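Local coordinates for protein SOXX (Paracoccus pantotrophus, PDB 2C1D) that probably carries electrons through its heme c as the SoxX subunit of SoxXA, the cytochrome complex that initiates chemotrophic sulfur oxidation, at residues Val30-Thr35 with Ala122-Asp127; Cys44-Ala49 with Glu54-Ile59; Asn81-Met84 with Gly88-Met91. All blocks are in the same frame, centred on the assembly; numbering follows the deposited sequence.

Interaction 1: residues Val30-Thr35 with Ala122-Asp127; sequences VRIMTT and AQQIED
I32 and Q124 mark the closest approach of the two backbones, their CA atoms 7.0 Å apart where the last turn of helix 26-33 meets the first turns of helix 122-133. At that spacing no hydrogen bond crosses, and one side chain carries the contact. I32 points its side chain from the backbone toward the other helix; with CG1 set beside the backbone N and anti to the carbonyl carbon (chi1 -68°), the terminal CD1 is sent between Q124 and D127, one helical turn apart. There I32 CD1 lies 3.7 Å from both Q124 CG and D127 CB. The aliphatic stem of Q124 does the touching, while its OE1 turns back to the backbone N of N121. D127 likewise offers its CB, and its OD1 accepts from N25 N, a polar tie from helix 122-133 to the start of helix 26-33. V128 also packs on I32. Just past the first helix, T34 and T35 fold their hydroxyls back onto its last turn: T34 OG1 donates to V30 O at 2.7 Å, and T35 OG1 to R31 O at 2.6 Å. R31 O also accepts from T34 N, the two donors arriving from opposite faces of its carbonyl plane. Packing of an N-terminal helix on a C-terminal helix is a hallmark of the cytochrome c fold, with the heme about 6 Å from I32's side chain.

Interaction 2: residues Cys44-Ala49 with Glu54-Ile59; sequences CHQIGA and EFPGTI. With HEC (heme c), chain O.
C44 and H45 are the last two residues of the CXXCH heme-attachment motif that starts at C41, and the loop 54-59 lies against their backbone on the side turned from the porphyrin. The touching parts run 127° apart end to end and are close: the CA atoms of C44 and G57 are 4.3 Å from each other. A beta carbon built on G57 would come within about 3.1 Å of C44 CA, so there is little room for a side chain. On the heme side, C44 SG is covalently bonded to the vinyl-derived carbon CAC, and H45 NE2 coordinates the iron at 2.3 Å; M91 supplies the other axial ligand. I59 backs the attached cysteine, with its CB 3.7 Å from C44 CB and its CG1 close to the sulfur. Farther along, Q46 crosses P56 obliquely at the CB corner of its ring: Q46 CG, set beside the backbone N (chi1 -80°), rests 3.7 Å from P56 CB, and the extended chain carries NE2 outward past the T58 methyl. Two waters bridge the segments. One accepts from Q46 N and donates to G57 O at 2.9 Å; the other accepts from Q46 NE2 and donates to P56 O at 2.7 Å. The outer side of the loop meets another chain, where T58 OG1 is hydrogen-bonded to the backbone N of M191 of the SOXA chain, on which I59 also packs. Covalent and metal bonds thus fix C44 and H45 to the heme, whereas the C44–I59 packing and two waters held by the neighbouring Q46 join this segment to a loop at the subunit interface. Imidazole paired with a methionine sulfur on heme iron usually favours a fairly high reduction potential, consistent with a role in electron transfer.

Interaction 3: residues Asn81-Met84 with Gly88-Met91; sequences NAKM and GTFM. With HEC (heme c), chain O.
K83 supplies the polar part of the contact, its chain bending at chi2 (103°) and again at chi4 so that NZ reaches the carbonyls of segment 88-91. K83 NZ donates to M91 O at 2.8 Å, from above the carbonyl plane, and a water accepts from NZ while donating to F90 O. K83 NZ also lies 2.6 Å from T89 O, a carbonyl that accepts from R172 of the SOXA chain. A leucine in its place would probably leave M91 O without this donor and the water at F90 O without its lysine partner. Within the loop, T89 OG1 accepts from M91 N, an ST turn, and donates to propionate oxygen O1D of the heme at 2.9 Å. The apolar part comes from A82, T89 and M91: A82 CB meets M91 CG at 3.8 Å, and the T89 methyl lies against the backbone of A82 and K83. F90 faces the other way and lays one ring face on the heme's CBC, offset toward the rim. Metal coordination completes the account. With CG anti to the backbone N (chi1 -176°) and the chain extended, M91 carries SD to the iron at 2.2 Å, on the heme face opposite H45. This is the methionine-ligand loop of a His/Met c-type cytochrome.

From the N terminus, helix 26-33 opens interaction 1, which closes only when helix 122-133 returns to it 87 residues later. Both other contacts are nested inside that long loop. Interaction 2 comes first, folding the chain back from the end of the heme-attachment motif; interaction 3 follows in series, in the loop after helix 72-81, and no two of the three cross. Interactions 2 and 3, their centres about 18 Å apart, serve the two faces of one heme and still meet beside it, I59 CG2 lying 3.6 Å from F90 CD2. M33 CE on I47 CD1, 3.9 Å, joins interaction 1 to interaction 2. Both axial-ligand loops thus flank one heme, and the first and last helices pack together close by.

Interaction 1: residues Val30-Thr35 with Ala122-Asp127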
loop_
_atom_site.group_PDB
_atom_site.type_symbol
_atom_site.label_atom_id
_atom_site.label_comp_id
_atom_site.label_asym_id
_atom_site.label_seq_id
_atom_site.Cartn_x
_atom_site.Cartn_y
_atom_site.Cartn_z
ATOM N N VAL B 30 -19.310 19.375 10.498
ATOM C CA VAL B 30 -18.203 19.813 9.666
ATOM C C VAL B 30 -16.868 19.345 10.282
ATOM O O VAL B 30 -15.973 18.852 9.582
ATOM C CB VAL B 30 -18.195 21.339 9.504
ATOM C CG1 VAL B 30 -16.907 21.824 8.873
ATOM C CG2 VAL B 30 -19.370 21.772 8.630
ATOM N N ARG B 31 -16.732 19.544 11.583
ATOM C CA ARG B 31 -15.494 19.149 12.271
ATOM C C ARG B 31 -15.244 17.655 12.081
ATOM O O ARG B 31 -14.138 17.244 11.743
ATOM C CB ARG B 31 -15.550 19.496 13.761
ATOM C CG ARG B 31 -14.187 19.376 14.467
ATOM C CD ARG B 31 -14.274 19.639 15.945
ATOM N NE ARG B 31 -14.897 18.490 16.554
ATOM C CZ ARG B 31 -14.230 17.411 16.951
ATOM N NH1 ARG B 31 -12.883 17.353 16.900
ATOM N NH2 ARG B 31 -14.906 16.398 17.431
ATOM N N ILE B 32 -16.287 16.854 12.283
ATOM C CA ILE B 32 -16.196 15.410 12.151
ATOM C C ILE B 32 -15.767 15.036 10.731
ATOM O O ILE B 32 -14.936 14.167 10.535
ATOM C CB ILE B 32 -17.559 14.768 12.535
ATOM C CG1 ILE B 32 -17.823 14.948 14.041
ATOM C CG2 ILE B 32 -17.616 13.289 12.157
ATOM C CD1 ILE B 32 -19.279 14.910 14.425
ATOM N N MET B 33 -16.332 15.714 9.738
ATOM C CA MET B 33 -16.110 15.360 8.341
ATOM C C MET B 33 -14.692 15.712 7.853
ATOM O O MET B 33 -14.222 15.164 6.844
ATOM C CB MET B 33 -17.167 16.039 7.459
ATOM C CG MET B 33 -18.603 15.515 7.682
ATOM S SD MET B 33 -19.808 16.626 6.934
ATOM C CE MET B 33 -19.600 16.197 5.253
ATOM N N THR B 34 -14.013 16.602 8.575
ATOM C CA THR B 34 -12.736 17.153 8.114
ATOM C C THR B 34 -11.593 16.870 9.076
ATOM O O THR B 34 -10.500 17.465 8.971
ATOM C CB THR B 34 -12.886 18.636 7.890
ATOM O OG1 THR B 34 -13.355 19.270 9.093
ATOM C CG2 THR B 34 -13.994 18.905 6.843
ATOM N N THR B 35 -11.842 15.937 9.999
ATOM C CA THR B 35 -10.836 15.505 10.948
ATOM C C THR B 35 -10.443 14.067 10.589
ATOM O O THR B 35 -11.315 13.181 10.460
ATOM C CB THR B 35 -11.369 15.597 12.394
ATOM O OG1 THR B 35 -11.710 16.962 12.718
ATOM C CG2 THR B 35 -10.262 15.198 13.393
ATOM N N ALA B 122 -22.948 7.469 17.587
ATOM C CA ALA B 122 -24.289 7.748 17.002
ATOM C C ALA B 122 -24.588 9.217 16.825
ATOM O O ALA B 122 -25.154 9.613 15.815
ATOM C CB ALA B 122 -25.377 7.076 17.804
ATOM N N GLN B 123 -24.203 10.043 17.797
ATOM C CA GLN B 123 -24.426 11.476 17.704
ATOM C C GLN B 123 -23.535 12.091 16.631
ATOM O O GLN B 123 -23.949 13.040 15.966
ATOM C CB GLN B 123 -24.183 12.191 19.054
ATOM C CG GLN B 123 -24.579 13.660 19.061
ATOM C CD GLN B 123 -26.037 13.875 18.696
ATOM O OE1 GLN B 123 -26.378 14.749 17.864
ATOM N NE2 GLN B 123 -26.901 13.073 19.289
ATOM N N GLN B 124 -22.320 11.565 16.469
ATOM C CA GLN B 124 -21.428 12.040 15.397
ATOM C C GLN B 124 -22.082 11.827 14.026
ATOM O O GLN B 124 -22.054 12.727 13.180
ATOM C CB GLN B 124 -20.071 11.331 15.465
ATOM C CG GLN B 124 -19.206 11.947 16.591
ATOM C CD GLN B 124 -17.956 11.175 16.888
ATOM O OE1 GLN B 124 -17.870 10.011 16.585
ATOM N NE2 GLN B 124 -16.992 11.828 17.506
ATOM N N ILE B 125 -22.708 10.667 13.846
ATOM C CA ILE B 125 -23.437 10.385 12.607
ATOM C C ILE B 125 -24.541 11.424 12.417
ATOM O O ILE B 125 -24.694 11.966 11.331
ATOM C CB ILE B 125 -24.066 8.949 12.583
ATOM C CG1 ILE B 125 -23.041 7.837 12.797
ATOM C CG2 ILE B 125 -24.873 8.724 11.264
ATOM C CD1 ILE B 125 -22.185 7.519 11.688
ATOM N N GLU B 126 -25.313 11.700 13.469
ATOM C CA GLU B 126 -26.421 12.650 13.382
ATOM C C GLU B 126 -25.922 14.051 13.044
ATOM O O GLU B 126 -26.574 14.788 12.283
ATOM C CB GLU B 126 -27.230 12.672 14.691
ATOM C CG GLU B 126 -27.996 11.377 14.959
ATOM C CD GLU B 126 -29.026 11.032 13.902
ATOM O OE1 GLU B 126 -29.670 11.962 13.380
ATOM O OE2 GLU B 126 -29.191 9.834 13.585
ATOM N N ASP B 127 -24.760 14.406 13.605
ATOM C CA ASP B 127 -24.108 15.676 13.375
ATOM C C ASP B 127 -23.647 15.825 11.909
ATOM O O ASP B 127 -23.780 16.914 11.309
ATOM C CB ASP B 127 -22.904 15.843 14.323
ATOM C CG ASP B 127 -23.306 16.051 15.796
ATOM O OD1 ASP B 127 -24.491 16.272 16.123
ATOM O OD2 ASP B 127 -22.463 16.033 16.725
#

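Interaction 2: residues Cys44-Ala49 with Glu54-Ile59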
loop_
_atom_site.group_PDB
_atom_site.type_symbol
_atom_site.label_atom_id
_atom_site.label_comp_id
_atom_site.label_asym_id
_atom_site.label_seq_id
_atom_site.Cartn_x
_atom_site.Cartn_y
_atom_site.Cartn_z
ATOM N N CYS B 44 -11.693 11.239 0.479
ATOM C CA CYS B 44 -12.288 10.740 -0.761
ATOM C C CYS B 44 -13.155 11.744 -1.529
ATOM O O CYS B 44 -13.211 11.656 -2.761
ATOM C CB CYS B 44 -13.111 9.496 -0.457
ATOM S SG CYS B 44 -12.089 8.150 0.159
ATOM N N HIS B 45 -13.809 12.674 -0.817
ATOM C CA HIS B 45 -14.745 13.663 -1.386
ATOM C C HIS B 45 -14.275 15.098 -1.254
ATOM O O HIS B 45 -13.833 15.528 -0.191
ATOM C CB HIS B 45 -16.106 13.661 -0.657
ATOM C CG HIS B 45 -16.857 12.367 -0.707
ATOM N ND1 HIS B 45 -16.518 11.330 -1.535
ATOM C CD2 HIS B 45 -17.936 11.942 -0.015
ATOM C CE1 HIS B 45 -17.353 10.325 -1.345
ATOM N NE2 HIS B 45 -18.208 10.662 -0.414
ATOM N N GLN B 46 -14.458 15.871 -2.317
ATOM C CA GLN B 46 -14.331 17.317 -2.235
ATOM C C GLN B 46 -15.596 17.873 -1.583
ATOM O O GLN B 46 -16.656 17.288 -1.694
ATOM C CB GLN B 46 -14.202 17.933 -3.632
ATOM C CG GLN B 46 -12.814 17.862 -4.249
ATOM C CD GLN B 46 -12.824 18.126 -5.772
ATOM O OE1 GLN B 46 -13.873 18.462 -6.344
ATOM N NE2 GLN B 46 -11.657 17.968 -6.422
ATOM N N ILE B 47 -15.459 18.990 -0.887
ATOM C CA ILE B 47 -16.588 19.730 -0.355
ATOM C C ILE B 47 -16.367 21.193 -0.697
ATOM O O ILE B 47 -15.623 21.911 -0.017
ATOM C CB ILE B 47 -16.734 19.538 1.173
ATOM C CG1 ILE B 47 -16.681 18.058 1.562
ATOM C CG2 ILE B 47 -18.042 20.167 1.641
ATOM C CD1 ILE B 47 -16.777 17.816 3.050
ATOM N N GLY B 48 -16.969 21.628 -1.795
ATOM C CA GLY B 48 -16.820 23.004 -2.253
ATOM C C GLY B 48 -17.240 24.052 -1.241
ATOM O O GLY B 48 -16.629 25.115 -1.150
ATOM N N ALA B 49 -18.252 23.735 -0.445
ATOM C CA ALA B 49 -18.708 24.622 0.618
ATOM C C ALA B 49 -17.663 24.842 1.705
ATOM O O ALA B 49 -17.799 25.748 2.510
ATOM C CB ALA B 49 -19.987 24.090 1.233
ATOM N N GLU B 54 -7.720 21.497 2.870
ATOM C CA GLU B 54 -6.728 21.289 1.853
ATOM C C GLU B 54 -6.651 19.808 1.466
ATOM O O GLU B 54 -7.094 18.929 2.206
ATOM C CB GLU B 54 -5.401 21.929 2.289
ATOM C CG GLU B 54 -4.677 21.238 3.415
ATOM C CD GLU B 54 -3.459 22.017 3.887
ATOM O OE1 GLU B 54 -2.983 21.722 5.016
ATOM O OE2 GLU B 54 -2.993 22.925 3.144
ATOM N N PHE B 55 -6.141 19.566 0.256
ATOM C CA PHE B 55 -5.976 18.240 -0.325
ATOM C C PHE B 55 -7.199 17.322 -0.281
ATOM O O PHE B 55 -7.095 16.160 0.091
ATOM C CB PHE B 55 -4.738 17.566 0.257
ATOM C CG PHE B 55 -3.482 18.385 0.089
ATOM C CD1 PHE B 55 -2.854 18.954 1.184
ATOM C CD2 PHE B 55 -2.933 18.579 -1.166
ATOM C CE1 PHE B 55 -1.692 19.727 1.018
ATOM C CE2 PHE B 55 -1.774 19.340 -1.342
ATOM C CZ PHE B 55 -1.159 19.913 -0.244
ATOM N N PRO B 56 -8.345 17.814 -0.743
ATOM C CA PRO B 56 -9.542 16.960 -0.864
ATOM C C PRO B 56 -9.316 15.891 -1.916
ATOM O O PRO B 56 -8.655 16.157 -2.915
ATOM C CB PRO B 56 -10.624 17.926 -1.318
ATOM C CG PRO B 56 -9.856 19.028 -2.007
ATOM C CD PRO B 56 -8.593 19.187 -1.228
ATOM N N GLY B 57 -9.856 14.698 -1.700
ATOM C CA GLY B 57 -9.632 13.594 -2.605
ATOM C C GLY B 57 -10.508 13.676 -3.840
ATOM O O GLY B 57 -11.389 14.536 -3.921
ATOM N N THR B 58 -10.266 12.767 -4.776
ATOM C CA THR B 58 -11.028 12.668 -6.020
ATOM C C THR B 58 -11.501 11.254 -6.234
ATOM O O THR B 58 -11.752 10.847 -7.373
ATOM C CB THR B 58 -10.180 13.106 -7.241
ATOM O OG1 THR B 58 -8.924 12.403 -7.256
ATOM C CG2 THR B 58 -9.802 14.572 -7.141
ATOM N N ILE B 59 -11.634 10.503 -5.145
ATOM C CA ILE B 59 -12.124 9.129 -5.203
ATOM C C ILE B 59 -13.610 9.109 -5.615
ATOM O O ILE B 59 -14.053 8.255 -6.394
ATOM C CB ILE B 59 -11.958 8.472 -3.822
ATOM C CG1 ILE B 59 -10.470 8.359 -3.423
ATOM C CG2 ILE B 59 -12.683 7.108 -3.726
ATOM C CD1 ILE B 59 -9.604 7.495 -4.317
HETATM FE FE HEC O . -18.661 8.803 0.805
HETATM C CHA HEC O . -20.852 8.103 -1.714
HETATM C CHB HEC O . -20.897 10.918 2.213
HETATM C CHC HEC O . -16.561 9.242 3.426
HETATM C CHD HEC O . -16.191 6.983 -0.804
HETATM N NA HEC O . -20.549 9.380 0.346
HETATM C C1A HEC O . -21.244 9.013 -0.768
HETATM C C2A HEC O . -22.489 9.748 -0.768
HETATM C C3A HEC O . -22.511 10.540 0.323
HETATM C C4A HEC O . -21.274 10.303 1.045
HETATM C CMA HEC O . -23.587 11.529 0.808
HETATM C CAA HEC O . -23.551 9.579 -1.856
HETATM C CBA HEC O . -23.079 10.128 -3.195
HETATM C CGA HEC O . -23.373 11.579 -3.153
HETATM O O1A HEC O . -24.581 11.904 -3.141
HETATM O O2A HEC O . -22.434 12.409 -3.123
HETATM N NB HEC O . -18.703 9.884 2.461
HETATM C C1B HEC O . -19.761 10.642 2.912
HETATM C C2B HEC O . -19.481 11.089 4.267
HETATM C C3B HEC O . -18.269 10.640 4.604
HETATM C C4B HEC O . -17.776 9.864 3.479
HETATM C CMB HEC O . -20.403 12.002 5.089
HETATM C CAB HEC O . -17.557 10.872 5.970
HETATM C CBB HEC O . -18.356 10.474 7.020
HETATM N NC HEC O . -16.690 8.229 1.245
HETATM C C1C HEC O . -16.041 8.520 2.392
HETATM C C2C HEC O . -14.678 8.008 2.274
HETATM C C3C HEC O . -14.617 7.252 1.167
HETATM C C4C HEC O . -15.867 7.477 0.446
HETATM C CMC HEC O . -13.663 7.976 3.429
HETATM C CAC HEC O . -13.405 6.441 0.579
HETATM C CBC HEC O . -12.790 5.512 1.325
HETATM N ND HEC O . -18.539 7.684 -0.976
HETATM C C1D HEC O . -17.406 7.044 -1.459
HETATM C C2D HEC O . -17.717 6.455 -2.742
HETATM C C3D HEC O . -19.182 6.815 -3.018
HETATM C C4D HEC O . -19.592 7.583 -1.875
HETATM C CMD HEC O . -16.780 5.632 -3.669
HETATM C CAD HEC O . -20.061 6.474 -4.256
HETATM C CBD HEC O . -20.788 5.160 -3.976
HETATM C CGD HEC O . -20.521 4.121 -5.046
HETATM O O1D HEC O . -19.713 3.164 -4.791
HETATM O O2D HEC O . -21.133 4.283 -6.145
HETATM O O HOH W 1 -14.013 14.630 -5.066
HETATM O O HOH W 2 -8.875 17.588 -5.219
#

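Interaction 3: residues Asn81-Met84 with Gly88-Met91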
loop_
_atom_site.group_PDB
_atom_site.type_symbol
_atom_site.label_atom_id
_atom_site.label_comp_id
_atom_site.label_asym_id
_atom_site.label_seq_id
_atom_site.Cartn_x
_atom_site.Cartn_y
_atom_site.Cartn_z
ATOM N N ASN B 81 -23.842 3.252 7.120
ATOM C CA ASN B 81 -23.329 2.115 6.368
ATOM C C ASN B 81 -23.701 2.209 4.882
ATOM O O ASN B 81 -24.783 1.780 4.470
ATOM C CB ASN B 81 -23.799 0.802 6.965
ATOM C CG ASN B 81 -23.100 -0.399 6.356
ATOM O OD1 ASN B 81 -22.444 -0.297 5.306
ATOM N ND2 ASN B 81 -23.249 -1.551 6.996
ATOM N N ALA B 82 -22.773 2.750 4.086
ATOM C CA ALA B 82 -23.048 3.081 2.697
ATOM C C ALA B 82 -23.229 1.836 1.858
ATOM O O ALA B 82 -23.902 1.885 0.826
ATOM C CB ALA B 82 -21.968 3.968 2.131
ATOM N N LYS B 83 -22.661 0.722 2.302
ATOM C CA LYS B 83 -22.841 -0.576 1.651
ATOM C C LYS B 83 -24.288 -1.050 1.553
ATOM O O LYS B 83 -24.581 -1.960 0.774
ATOM C CB LYS B 83 -22.031 -1.654 2.372
ATOM C CG LYS B 83 -20.512 -1.562 2.143
ATOM C CD LYS B 83 -19.765 -0.970 3.341
ATOM C CE LYS B 83 -18.261 -1.297 3.322
ATOM N NZ LYS B 83 -17.532 -0.768 2.132
ATOM N N MET B 84 -25.187 -0.469 2.345
ATOM C CA MET B 84 -26.608 -0.851 2.290
ATOM C C MET B 84 -27.365 -0.071 1.216
ATOM O O MET B 84 -28.532 -0.365 0.928
ATOM C CB MET B 84 -27.288 -0.635 3.646
ATOM C CG MET B 84 -26.686 -1.409 4.800
ATOM S SD MET B 84 -26.811 -3.176 4.632
ATOM C CE MET B 84 -28.582 -3.483 5.049
ATOM N N GLY B 88 -21.064 -3.240 -2.264
ATOM C CA GLY B 88 -19.630 -3.353 -2.490
ATOM C C GLY B 88 -18.850 -2.046 -2.556
ATOM O O GLY B 88 -17.706 -2.056 -2.958
ATOM N N THR B 89 -19.441 -0.930 -2.152
ATOM C CA THR B 89 -18.789 0.363 -2.270
ATOM C C THR B 89 -17.486 0.450 -1.473
ATOM O O THR B 89 -17.312 -0.204 -0.445
ATOM C CB THR B 89 -19.725 1.511 -1.872
ATOM O OG1 THR B 89 -19.053 2.768 -2.038
ATOM C CG2 THR B 89 -20.104 1.473 -0.391
ATOM N N PHE B 90 -16.579 1.279 -1.982
ATOM C CA PHE B 90 -15.271 1.524 -1.367
ATOM C C PHE B 90 -15.478 2.359 -0.101
ATOM O O PHE B 90 -14.683 2.293 0.825
ATOM C CB PHE B 90 -14.368 2.226 -2.412
ATOM C CG PHE B 90 -12.995 2.621 -1.928
ATOM C CD1 PHE B 90 -12.207 1.766 -1.150
ATOM C CD2 PHE B 90 -12.470 3.851 -2.300
ATOM C CE1 PHE B 90 -10.914 2.159 -0.740
ATOM C CE2 PHE B 90 -11.186 4.259 -1.865
ATOM C CZ PHE B 90 -10.408 3.391 -1.102
ATOM N N MET B 91 -16.565 3.133 -0.047
ATOM C CA MET B 91 -16.893 3.917 1.145
ATOM C C MET B 91 -17.044 2.979 2.346
ATOM O O MET B 91 -17.856 2.050 2.310
ATOM C CB MET B 91 -18.196 4.710 0.951
ATOM C CG MET B 91 -18.528 5.612 2.142
ATOM S SD MET B 91 -19.594 6.997 1.693
ATOM C CE MET B 91 -20.265 7.367 3.276
HETATM FE FE HEC O . -18.661 8.803 0.805
HETATM C CHA HEC O . -20.852 8.103 -1.714
HETATM C CHB HEC O . -20.897 10.918 2.213
HETATM C CHC HEC O . -16.561 9.242 3.426
HETATM C CHD HEC O . -16.191 6.983 -0.804
HETATM N NA HEC O . -20.549 9.380 0.346
HETATM C C1A HEC O . -21.244 9.013 -0.768
HETATM C C2A HEC O . -22.489 9.748 -0.768
HETATM C C3A HEC O . -22.511 10.540 0.323
HETATM C C4A HEC O . -21.274 10.303 1.045
HETATM C CMA HEC O . -23.587 11.529 0.808
HETATM C CAA HEC O . -23.551 9.579 -1.856
HETATM C CBA HEC O . -23.079 10.128 -3.195
HETATM C CGA HEC O . -23.373 11.579 -3.153
HETATM O O1A HEC O . -24.581 11.904 -3.141
HETATM O O2A HEC O . -22.434 12.409 -3.123
HETATM N NB HEC O . -18.703 9.884 2.461
HETATM C C1B HEC O . -19.761 10.642 2.912
HETATM C C2B HEC O . -19.481 11.089 4.267
HETATM C C3B HEC O . -18.269 10.640 4.604
HETATM C C4B HEC O . -17.776 9.864 3.479
HETATM C CMB HEC O . -20.403 12.002 5.089
HETATM C CAB HEC O . -17.557 10.872 5.970
HETATM C CBB HEC O . -18.356 10.474 7.020
HETATM N NC HEC O . -16.690 8.229 1.245
HETATM C C1C HEC O . -16.041 8.520 2.392
HETATM C C2C HEC O . -14.678 8.008 2.274
HETATM C C3C HEC O . -14.617 7.252 1.167
HETATM C C4C HEC O . -15.867 7.477 0.446
HETATM C CMC HEC O . -13.663 7.976 3.429
HETATM C CAC HEC O . -13.405 6.441 0.579
HETATM C CBC HEC O . -12.790 5.512 1.325
HETATM N ND HEC O . -18.539 7.684 -0.976
HETATM C C1D HEC O . -17.406 7.044 -1.459
HETATM C C2D HEC O . -17.717 6.455 -2.742
HETATM C C3D HEC O . -19.182 6.815 -3.018
HETATM C C4D HEC O . -19.592 7.583 -1.875
HETATM C CMD HEC O . -16.780 5.632 -3.669
HETATM C CAD HEC O . -20.061 6.474 -4.256
HETATM C CBD HEC O . -20.788 5.160 -3.976
HETATM C CGD HEC O . -20.521 4.121 -5.046
HETATM O O1D HEC O . -19.713 3.164 -4.791
HETATM O O2D HEC O . -21.133 4.283 -6.145
HETATM O O HOH W 3 -14.884 0.053 2.333
#